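PDB 1VL0: DTDP-4-dehydrorhamnose reductase, rfbD ortholog from Clostridium acetobutylicum, which probably catalyses the NAD(P)H-dependent reduction of dTDP-6-deoxy-L-lyxo-4-hexulose to dTDP-L-rhamnose, a step in the biosynthesis of this nucleotide sugar. Local coordinates for residues T193-V207 against L268-S282. Residues are numbered along the deposited sequence; the frame is centred on the assembly and turned at random.
Sequences TPTSTVDLARVVLKV and LELTTGDITREWKES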
ATOM      1  N   THR A 193      15.674   4.002 -23.196  1.00 34.44           N
ATOM      2  CA  THR A 193      16.503   2.930 -23.682  1.00 36.54           C
ATOM      3  C   THR A 193      15.629   1.919 -24.432  1.00 38.34           C
ATOM      4  O   THR A 193      14.701   1.375 -23.823  1.00 36.59           O
ATOM      5  CB  THR A 193      17.149   2.151 -22.539  1.00 37.13           C
ATOM      6  OG1 THR A 193      17.669   3.065 -21.562  1.00 36.44           O
ATOM      7  CG2 THR A 193      18.327   1.309 -23.105  1.00 33.42           C
ATOM      8  N   PRO A 194      15.964   1.654 -25.710  1.00 38.04           N
ATOM      9  CA  PRO A 194      15.292   0.611 -26.514  1.00 35.87           C
ATOM     10  C   PRO A 194      15.449  -0.718 -25.839  1.00 37.05           C
ATOM     11  O   PRO A 194      16.551  -0.992 -25.345  1.00 37.82           O
ATOM     12  CB  PRO A 194      16.082   0.630 -27.823  1.00 38.39           C
ATOM     13  CG  PRO A 194      16.682   2.065 -27.885  1.00 37.31           C
ATOM     14  CD  PRO A 194      17.018   2.366 -26.480  1.00 39.39           C
ATOM     15  N   THR A 195      14.369  -1.537 -25.793  1.00 34.66           N
ATOM     16  CA  THR A 195      14.387  -2.781 -25.081  1.00 33.34           C
ATOM     17  C   THR A 195      13.812  -3.876 -25.904  1.00 33.14           C
ATOM     18  O   THR A 195      12.747  -3.715 -26.493  1.00 32.73           O
ATOM     19  CB  THR A 195      13.613  -2.649 -23.738  1.00 33.46           C
ATOM     20  OG1 THR A 195      14.280  -1.665 -22.937  1.00 38.70           O
ATOM     21  CG2 THR A 195      13.671  -3.948 -22.905  1.00 33.71           C
ATOM     22  N   SER A 196      14.584  -4.955 -26.010  1.00 33.24           N
ATOM     23  CA  SER A 196      14.170  -6.136 -26.795  1.00 32.73           C
ATOM     24  C   SER A 196      13.347  -7.006 -25.896  1.00 32.55           C
ATOM     25  O   SER A 196      13.673  -7.132 -24.746  1.00 33.60           O
ATOM     26  CB  SER A 196      15.404  -6.955 -27.285  1.00 31.53           C
ATOM     27  OG  SER A 196      14.972  -8.136 -27.990  1.00 33.55           O
ATOM     28  N   THR A 197      12.335  -7.692 -26.429  1.00 35.84           N
ATOM     29  CA  THR A 197      11.582  -8.672 -25.641  1.00 34.01           C
ATOM     30  C   THR A 197      12.424  -9.851 -25.204  1.00 34.59           C
ATOM     31  O   THR A 197      12.072 -10.591 -24.281  1.00 33.59           O
ATOM     32  CB  THR A 197      10.372  -9.226 -26.423  1.00 35.21           C
ATOM     33  OG1 THR A 197      10.779  -9.652 -27.747  1.00 35.28           O
ATOM     34  CG2 THR A 197       9.342  -8.148 -26.639  1.00 36.65           C
ATOM     35  N   VAL A 198      13.522 -10.091 -25.889  1.00 36.38           N
ATOM     36  CA  VAL A 198      14.368 -11.230 -25.543  1.00 34.36           C
ATOM     37  C   VAL A 198      14.914 -11.009 -24.152  1.00 34.45           C
ATOM     38  O   VAL A 198      14.945 -11.922 -23.355  1.00 35.02           O
ATOM     39  CB  VAL A 198      15.558 -11.374 -26.535  1.00 35.11           C
ATOM     40  CG1 VAL A 198      16.607 -12.404 -26.028  1.00 35.25           C
ATOM     41  CG2 VAL A 198      15.018 -11.746 -27.922  1.00 39.26           C
ATOM     42  N   ASP A 199      15.416  -9.795 -23.899  1.00 32.74           N
ATOM     43  CA  ASP A 199      15.990  -9.460 -22.583  1.00 33.44           C
ATOM     44  C   ASP A 199      14.914  -9.365 -21.486  1.00 33.31           C
ATOM     45  O   ASP A 199      15.165  -9.730 -20.354  1.00 34.63           O
ATOM     46  CB  ASP A 199      16.709  -8.111 -22.675  1.00 35.83           C
ATOM     47  CG  ASP A 199      17.896  -8.179 -23.594  1.00 43.50           C
ATOM     48  OD1 ASP A 199      17.652  -8.049 -24.817  1.00 40.38           O
ATOM     49  OD2 ASP A 199      19.069  -8.437 -23.171  1.00 38.98           O
ATOM     50  N   LEU A 200      13.747  -8.805 -21.840  1.00 32.01           N
ATOM     51  CA  LEU A 200      12.653  -8.660 -20.918  1.00 31.60           C
ATOM     52  C   LEU A 200      12.160 -10.027 -20.483  1.00 33.38           C
ATOM     53  O   LEU A 200      11.958 -10.279 -19.313  1.00 34.18           O
ATOM     54  CB  LEU A 200      11.512  -7.835 -21.543  1.00 31.21           C
ATOM     55  CG  LEU A 200      10.253  -7.667 -20.642  1.00 32.43           C
ATOM     56  CD1 LEU A 200      10.550  -7.072 -19.254  1.00 37.05           C
ATOM     57  CD2 LEU A 200       9.251  -6.823 -21.427  1.00 33.55           C
ATOM     58  N   ALA A 201      12.006 -10.917 -21.441  1.00 33.63           N
ATOM     59  CA  ALA A 201      11.518 -12.262 -21.152  1.00 34.54           C
ATOM     60  C   ALA A 201      12.471 -13.093 -20.289  1.00 33.84           C
ATOM     61  O   ALA A 201      12.048 -13.868 -19.453  1.00 36.97           O
ATOM     62  CB  ALA A 201      11.240 -12.967 -22.457  1.00 36.35           C
ATOM     63  N   ARG A 202      13.767 -12.952 -20.522  1.00 35.23           N
ATOM     64  CA  ARG A 202      14.770 -13.591 -19.706  1.00 36.18           C
ATOM     65  C   ARG A 202      14.658 -13.110 -18.284  1.00 33.38           C
ATOM     66  O   ARG A 202      14.799 -13.868 -17.343  1.00 32.09           O
ATOM     67  CB  ARG A 202      16.186 -13.290 -20.229  1.00 37.79           C
ATOM     68  CG  ARG A 202      16.609 -14.085 -21.420  1.00 41.31           C
ATOM     69  CD  ARG A 202      17.945 -13.644 -21.966  1.00 45.94           C
ATOM     70  NE  ARG A 202      18.319 -14.290 -23.245  1.00 50.94           N
ATOM     71  CZ  ARG A 202      19.376 -13.913 -23.994  1.00 55.50           C
ATOM     72  NH1 ARG A 202      20.172 -12.900 -23.616  1.00 46.17           N
ATOM     73  NH2 ARG A 202      19.641 -14.543 -25.118  1.00 56.48           N
ATOM     74  N   VAL A 203      14.472 -11.808 -18.098  1.00 33.33           N
ATOM     75  CA  VAL A 203      14.351 -11.274 -16.756  1.00 31.96           C
ATOM     76  C   VAL A 203      13.075 -11.786 -16.055  1.00 33.50           C
ATOM     77  O   VAL A 203      13.125 -12.255 -14.910  1.00 32.54           O
ATOM     78  CB  VAL A 203      14.380  -9.740 -16.773  1.00 35.41           C
ATOM     79  CG1 VAL A 203      13.839  -9.180 -15.463  1.00 35.91           C
ATOM     80  CG2 VAL A 203      15.847  -9.284 -16.998  1.00 33.28           C
ATOM     81  N   VAL A 204      11.955 -11.725 -16.767  1.00 35.56           N
ATOM     82  CA  VAL A 204      10.690 -12.209 -16.248  1.00 34.42           C
ATOM     83  C   VAL A 204      10.863 -13.615 -15.773  1.00 34.51           C
ATOM     84  O   VAL A 204      10.438 -13.930 -14.656  1.00 36.73           O
ATOM     85  CB  VAL A 204       9.569 -12.128 -17.251  1.00 33.27           C
ATOM     86  CG1 VAL A 204       8.351 -12.977 -16.819  1.00 33.49           C
ATOM     87  CG2 VAL A 204       9.145 -10.699 -17.392  1.00 35.40           C
ATOM     88  N   LEU A 205      11.452 -14.471 -16.590  1.00 34.52           N
ATOM     89  CA  LEU A 205      11.547 -15.901 -16.212  1.00 34.85           C
ATOM     90  C   LEU A 205      12.597 -16.153 -15.136  1.00 35.48           C
ATOM     91  O   LEU A 205      12.489 -17.126 -14.369  1.00 34.91           O
ATOM     92  CB  LEU A 205      11.831 -16.737 -17.436  1.00 36.69           C
ATOM     93  CG  LEU A 205      10.734 -16.705 -18.522  1.00 39.87           C
ATOM     94  CD1 LEU A 205      11.243 -17.362 -19.819  1.00 44.98           C
ATOM     95  CD2 LEU A 205       9.463 -17.353 -18.063  1.00 38.04           C
ATOM     96  N   LYS A 206      13.629 -15.314 -15.093  1.00 35.73           N
ATOM     97  CA  LYS A 206      14.636 -15.345 -14.018  1.00 37.99           C
ATOM     98  C   LYS A 206      14.032 -15.062 -12.612  1.00 35.76           C
ATOM     99  O   LYS A 206      14.260 -15.818 -11.662  1.00 34.56           O
ATOM    100  CB  LYS A 206      15.722 -14.293 -14.302  1.00 40.39           C
ATOM    101  CG  LYS A 206      16.851 -14.125 -13.249  1.00 40.18           C
ATOM    102  CD  LYS A 206      17.689 -12.788 -13.538  1.00 48.67           C
ATOM    103  CE  LYS A 206      18.832 -12.471 -12.496  1.00 50.65           C
ATOM    104  NZ  LYS A 206      19.635 -13.763 -12.210  1.00 45.44           N
ATOM    105  N   VAL A 207      13.324 -13.948 -12.465  1.00 33.29           N
ATOM    106  CA  VAL A 207      12.767 -13.599 -11.158  1.00 33.43           C
ATOM    107  C   VAL A 207      11.765 -14.642 -10.681  1.00 29.71           C
ATOM    108  O   VAL A 207      11.713 -14.940  -9.500  1.00 31.13           O
ATOM    109  CB  VAL A 207      12.187 -12.184 -11.064  1.00 32.06           C
ATOM    110  CG1 VAL A 207      13.309 -11.148 -11.312  1.00 33.75           C
ATOM    111  CG2 VAL A 207      11.033 -11.960 -12.022  1.00 33.74           C
ATOM    112  N   LEU A 268      17.467  -5.307  -9.922  1.00 34.93           N
ATOM    113  CA  LEU A 268      18.305  -6.376 -10.466  1.00 34.97           C
ATOM    114  C   LEU A 268      19.753  -6.273 -10.016  1.00 35.37           C
ATOM    115  O   LEU A 268      20.348  -7.262  -9.547  1.00 33.46           O
ATOM    116  CB  LEU A 268      18.203  -6.418 -11.979  1.00 36.66           C
ATOM    117  CG  LEU A 268      16.891  -6.987 -12.528  1.00 37.36           C
ATOM    118  CD1 LEU A 268      16.885  -6.859 -14.054  1.00 39.28           C
ATOM    119  CD2 LEU A 268      16.660  -8.447 -12.118  1.00 37.59           C
ATOM    120  N   GLU A 269      20.304  -5.067 -10.104  1.00 35.21           N
ATOM    121  CA  GLU A 269      21.664  -4.791  -9.636  1.00 38.21           C
ATOM    122  C   GLU A 269      21.862  -5.110  -8.155  1.00 37.85           C
ATOM    123  O   GLU A 269      22.885  -5.622  -7.755  1.00 38.64           O
ATOM    124  CB  GLU A 269      22.002  -3.323  -9.859  1.00 37.57           C
ATOM    125  CG  GLU A 269      22.137  -2.906 -11.313  1.00 38.75           C
ATOM    126  CD  GLU A 269      22.312  -1.363 -11.468  1.00 42.97           C
ATOM    127  OE1 GLU A 269      22.423  -0.662 -10.468  1.00 53.51           O
ATOM    128  OE2 GLU A 269      22.333  -0.843 -12.602  1.00 51.04           O
ATOM    129  N   LEU A 270      20.863  -4.796  -7.340  1.00 38.07           N
ATOM    130  CA  LEU A 270      20.946  -4.999  -5.904  1.00 37.83           C
ATOM    131  C   LEU A 270      20.651  -6.442  -5.476  1.00 38.18           C
ATOM    132  O   LEU A 270      20.845  -6.760  -4.309  1.00 38.79           O
ATOM    133  CB  LEU A 270      19.940  -4.090  -5.189  1.00 36.37           C
ATOM    134  CG  LEU A 270      20.071  -2.566  -5.224  1.00 41.36           C
ATOM    135  CD1 LEU A 270      18.839  -1.973  -4.567  1.00 40.38           C
ATOM    136  CD2 LEU A 270      21.325  -2.127  -4.536  1.00 42.89           C
ATOM    137  N   THR A 271      20.116  -7.268  -6.374  1.00 37.34           N
ATOM    138  CA  THR A 271      19.725  -8.629  -6.029  1.00 37.60           C
ATOM    139  C   THR A 271      20.510  -9.655  -6.830  1.00 40.50           C
ATOM    140  O   THR A 271      21.680  -9.868  -6.524  1.00 40.09           O
ATOM    141  CB  THR A 271      18.207  -8.844  -6.102  1.00 39.11           C
ATOM    142  OG1 THR A 271      17.712  -8.553  -7.395  1.00 37.67           O
ATOM    143  CG2 THR A 271      17.428  -7.835  -5.191  1.00 42.58           C
ATOM    144  N   THR A 272      19.935 -10.252  -7.878  1.00 39.94           N
ATOM    145  CA  THR A 272      20.576 -11.366  -8.554  1.00 39.61           C
ATOM    146  C   THR A 272      21.186 -11.017  -9.895  1.00 40.75           C
ATOM    147  O   THR A 272      21.547 -11.911 -10.638  1.00 38.89           O
ATOM    148  CB  THR A 272      19.567 -12.511  -8.744  1.00 40.83           C
ATOM    149  OG1 THR A 272      18.361 -11.982  -9.304  1.00 35.92           O
ATOM    150  CG2 THR A 272      19.139 -13.102  -7.386  1.00 39.66           C
ATOM    151  N   GLY A 273      21.269  -9.734 -10.224  1.00 35.66           N
ATOM    152  CA  GLY A 273      22.049  -9.291 -11.357  1.00 37.46           C
ATOM    153  C   GLY A 273      21.288  -8.773 -12.569  1.00 36.36           C
ATOM    154  O   GLY A 273      20.320  -9.375 -13.023  1.00 36.67           O
ATOM    155  N   ASP A 274      21.730  -7.630 -13.082  1.00 36.86           N
ATOM    156  CA  ASP A 274      21.171  -7.045 -14.295  1.00 37.13           C
ATOM    157  C   ASP A 274      21.685  -7.773 -15.546  1.00 39.41           C
ATOM    158  O   ASP A 274      22.698  -7.407 -16.137  1.00 39.69           O
ATOM    159  CB  ASP A 274      21.477  -5.560 -14.400  1.00 38.46           C
ATOM    160  CG  ASP A 274      20.801  -4.922 -15.630  1.00 38.92           C
ATOM    161  OD1 ASP A 274      19.966  -5.638 -16.269  1.00 38.66           O
ATOM    162  OD2 ASP A 274      20.993  -3.738 -16.008  1.00 40.87           O
ATOM    163  N   ILE A 275      20.964  -8.806 -15.949  1.00 38.12           N
ATOM    164  CA  ILE A 275      21.334  -9.601 -17.100  1.00 37.94           C
ATOM    165  C   ILE A 275      20.966  -9.018 -18.441  1.00 38.61           C
ATOM    166  O   ILE A 275      21.198  -9.651 -19.436  1.00 39.83           O
ATOM    167  CB  ILE A 275      20.741 -11.012 -16.963  1.00 40.48           C
ATOM    168  CG1 ILE A 275      19.201 -10.991 -16.895  1.00 40.61           C
ATOM    169  CG2 ILE A 275      21.324 -11.699 -15.724  1.00 40.63           C
ATOM    170  CD1 ILE A 275      18.579 -12.301 -17.278  1.00 42.21           C
ATOM    171  N   THR A 276      20.364  -7.828 -18.499  1.00 38.74           N
ATOM    172  CA  THR A 276      20.052  -7.228 -19.794  1.00 38.35           C
ATOM    173  C   THR A 276      21.333  -6.833 -20.510  1.00 37.95           C
ATOM    174  O   THR A 276      22.369  -6.657 -19.901  1.00 37.39           O
ATOM    175  CB  THR A 276      19.143  -5.993 -19.711  1.00 35.56           C
ATOM    176  OG1 THR A 276      19.740  -4.975 -18.881  1.00 34.47           O
ATOM    177  CG2 THR A 276      17.837  -6.327 -19.065  1.00 37.98           C
ATOM    178  N   ARG A 277      21.240  -6.693 -21.821  1.00 35.95           N
ATOM    179  CA  ARG A 277      22.389  -6.335 -22.606  1.00 36.39           C
ATOM    180  C   ARG A 277      22.308  -4.884 -22.996  1.00 36.29           C
ATOM    181  O   ARG A 277      21.265  -4.239 -22.893  1.00 34.40           O
ATOM    182  CB  ARG A 277      22.462  -7.197 -23.875  1.00 36.51           C
ATOM    183  CG  ARG A 277      22.684  -8.655 -23.602  1.00 35.10           C
ATOM    184  CD  ARG A 277      22.430  -9.515 -24.766  1.00 40.75           C
ATOM    185  NE  ARG A 277      21.033  -9.450 -25.166  1.00 43.78           N
ATOM    186  CZ  ARG A 277      20.514 -10.091 -26.183  1.00 46.51           C
ATOM    187  NH1 ARG A 277      21.269 -10.855 -26.951  1.00 49.62           N
ATOM    188  NH2 ARG A 277      19.225  -9.978 -26.424  1.00 43.42           N
ATOM    189  N   GLU A 278      23.435  -4.379 -23.447  1.00 37.11           N
ATOM    190  CA  GLU A 278      23.523  -3.029 -24.020  1.00 39.53           C
ATOM    191  C   GLU A 278      22.547  -2.952 -25.193  1.00 37.95           C
ATOM    192  O   GLU A 278      22.434  -3.893 -25.985  1.00 39.22           O
ATOM    193  CB  GLU A 278      24.952  -2.778 -24.528  1.00 42.57           C
ATOM    194  CG  GLU A 278      26.009  -2.601 -23.457  1.00 47.99           C
ATOM    195  CD  GLU A 278      25.854  -1.306 -22.690  1.00 56.68           C
ATOM    196  OE1 GLU A 278      25.285  -0.308 -23.248  1.00 60.85           O
ATOM    197  OE2 GLU A 278      26.306  -1.305 -21.516  1.00 60.90           O
ATOM    198  N   TRP A 279      21.884  -1.803 -25.327  1.00 40.04           N
ATOM    199  CA  TRP A 279      20.781  -1.699 -26.230  1.00 37.89           C
ATOM    200  C   TRP A 279      21.189  -1.975 -27.669  1.00 38.49           C
ATOM    201  O   TRP A 279      20.487  -2.630 -28.400  1.00 37.49           O
ATOM    202  CB  TRP A 279      20.093  -0.350 -26.051  1.00 39.52           C
ATOM    203  CG  TRP A 279      20.775   0.882 -26.541  1.00 36.87           C
ATOM    204  CD1 TRP A 279      21.563   1.733 -25.816  1.00 36.26           C
ATOM    205  CD2 TRP A 279      20.661   1.461 -27.848  1.00 40.47           C
ATOM    206  NE1 TRP A 279      21.953   2.797 -26.591  1.00 37.10           N
ATOM    207  CE2 TRP A 279      21.428   2.658 -27.847  1.00 39.83           C
ATOM    208  CE3 TRP A 279      20.015   1.081 -29.033  1.00 36.75           C
ATOM    209  CZ2 TRP A 279      21.558   3.472 -28.981  1.00 39.65           C
ATOM    210  CZ3 TRP A 279      20.119   1.865 -30.126  1.00 37.24           C
ATOM    211  CH2 TRP A 279      20.890   3.086 -30.100  1.00 38.84           C
ATOM    212  N   LYS A 280      22.374  -1.558 -28.062  1.00 39.27           N
ATOM    213  CA  LYS A 280      22.812  -1.771 -29.461  1.00 41.12           C
ATOM    214  C   LYS A 280      23.042  -3.231 -29.804  1.00 40.94           C
ATOM    215  O   LYS A 280      22.816  -3.664 -30.929  1.00 41.38           O
ATOM    216  CB  LYS A 280      24.075  -0.969 -29.729  1.00 43.16           C
ATOM    217  CG  LYS A 280      23.782   0.529 -29.892  1.00 42.28           C
ATOM    218  CD  LYS A 280      25.032   1.270 -30.182  1.00 44.01           C
ATOM    219  CE  LYS A 280      24.759   2.763 -30.357  1.00 45.22           C
ATOM    220  NZ  LYS A 280      26.053   3.451 -30.607  1.00 48.09           N
ATOM    221  N   GLU A 281      23.472  -4.001 -28.819  1.00 40.27           N
ATOM    222  CA  GLU A 281      23.669  -5.435 -28.999  1.00 42.57           C
ATOM    223  C   GLU A 281      22.337  -6.185 -29.195  1.00 42.54           C
ATOM    224  O   GLU A 281      22.219  -7.049 -30.047  1.00 43.45           O
ATOM    225  CB  GLU A 281      24.417  -5.972 -27.785  1.00 43.16           C
ATOM    226  CG  GLU A 281      24.797  -7.437 -27.839  1.00 46.11           C
ATOM    227  CD  GLU A 281      25.533  -7.928 -26.577  1.00 53.02           C
ATOM    228  OE1 GLU A 281      25.945  -7.087 -25.736  1.00 65.00           O
ATOM    229  OE2 GLU A 281      25.670  -9.170 -26.425  1.00 59.51           O
ATOM    230  N   SER A 282      21.350  -5.876 -28.350  1.00 41.60           N
ATOM    231  CA  SER A 282      20.054  -6.434 -28.444  1.00 39.55           C
ATOM    232  C   SER A 282      19.412  -6.086 -29.778  1.00 38.54           C
ATOM    233  O   SER A 282      18.744  -6.909 -30.415  1.00 39.13           O
ATOM    234  CB  SER A 282      19.189  -5.920 -27.288  1.00 42.39           C
ATOM    235  OG  SER A 282      19.629  -6.472 -26.071  1.00 43.52           O
TER
HETATM  236  O   HOH W   1      17.694  -2.644 -27.611  1.00 35.78           O
HETATM  237  O   HOH W   2      17.145  -8.870 -29.503  1.00 29.59           O
HETATM  238  O   HOH W   3      19.574 -10.721 -21.849  1.00 34.35           O
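A side-on carboxylate–guanidinium salt bridge, D199 with R277, joins the first turn of helix 197-210 to the loop between helices 266-270 and 279-290. R277 NH2 reaches D199 OD1 at 3.0 Å, nearly straight (171°), and R277 NE meets the syn lone pair of D199 OD2, also at 3.0 Å. The planes are 42° apart. Each oxygen takes a second donor: S282 OG lies 2.8 Å from D199 OD1, on the opposite face from R277 NH2, while R277 N comes to D199 OD2 from above the carboxylate plane. Four bonds fix the rotation of the carboxylate. R202 NH1 sits 3.8 Å above R277 CZ, and a water joins it to D199 OD2 and I275 O; the carboxylate, with E285 as R277's second partner, probably offsets the like charges. V203 CG2 touches both I275 CG1 and L268 CD1. K206, bent at its last torsion (chi4 45°), brings NZ to T272 O at 3.1 Å and pairs with E210. At the other end, P194 CD lies over one face of the W279 ring near its rim, P194 CG is 3.7 Å from W279 CE3, and P194 touches F229 of helix 226-237. Strand 155-164 and helix 23-32 flank helix 197-210.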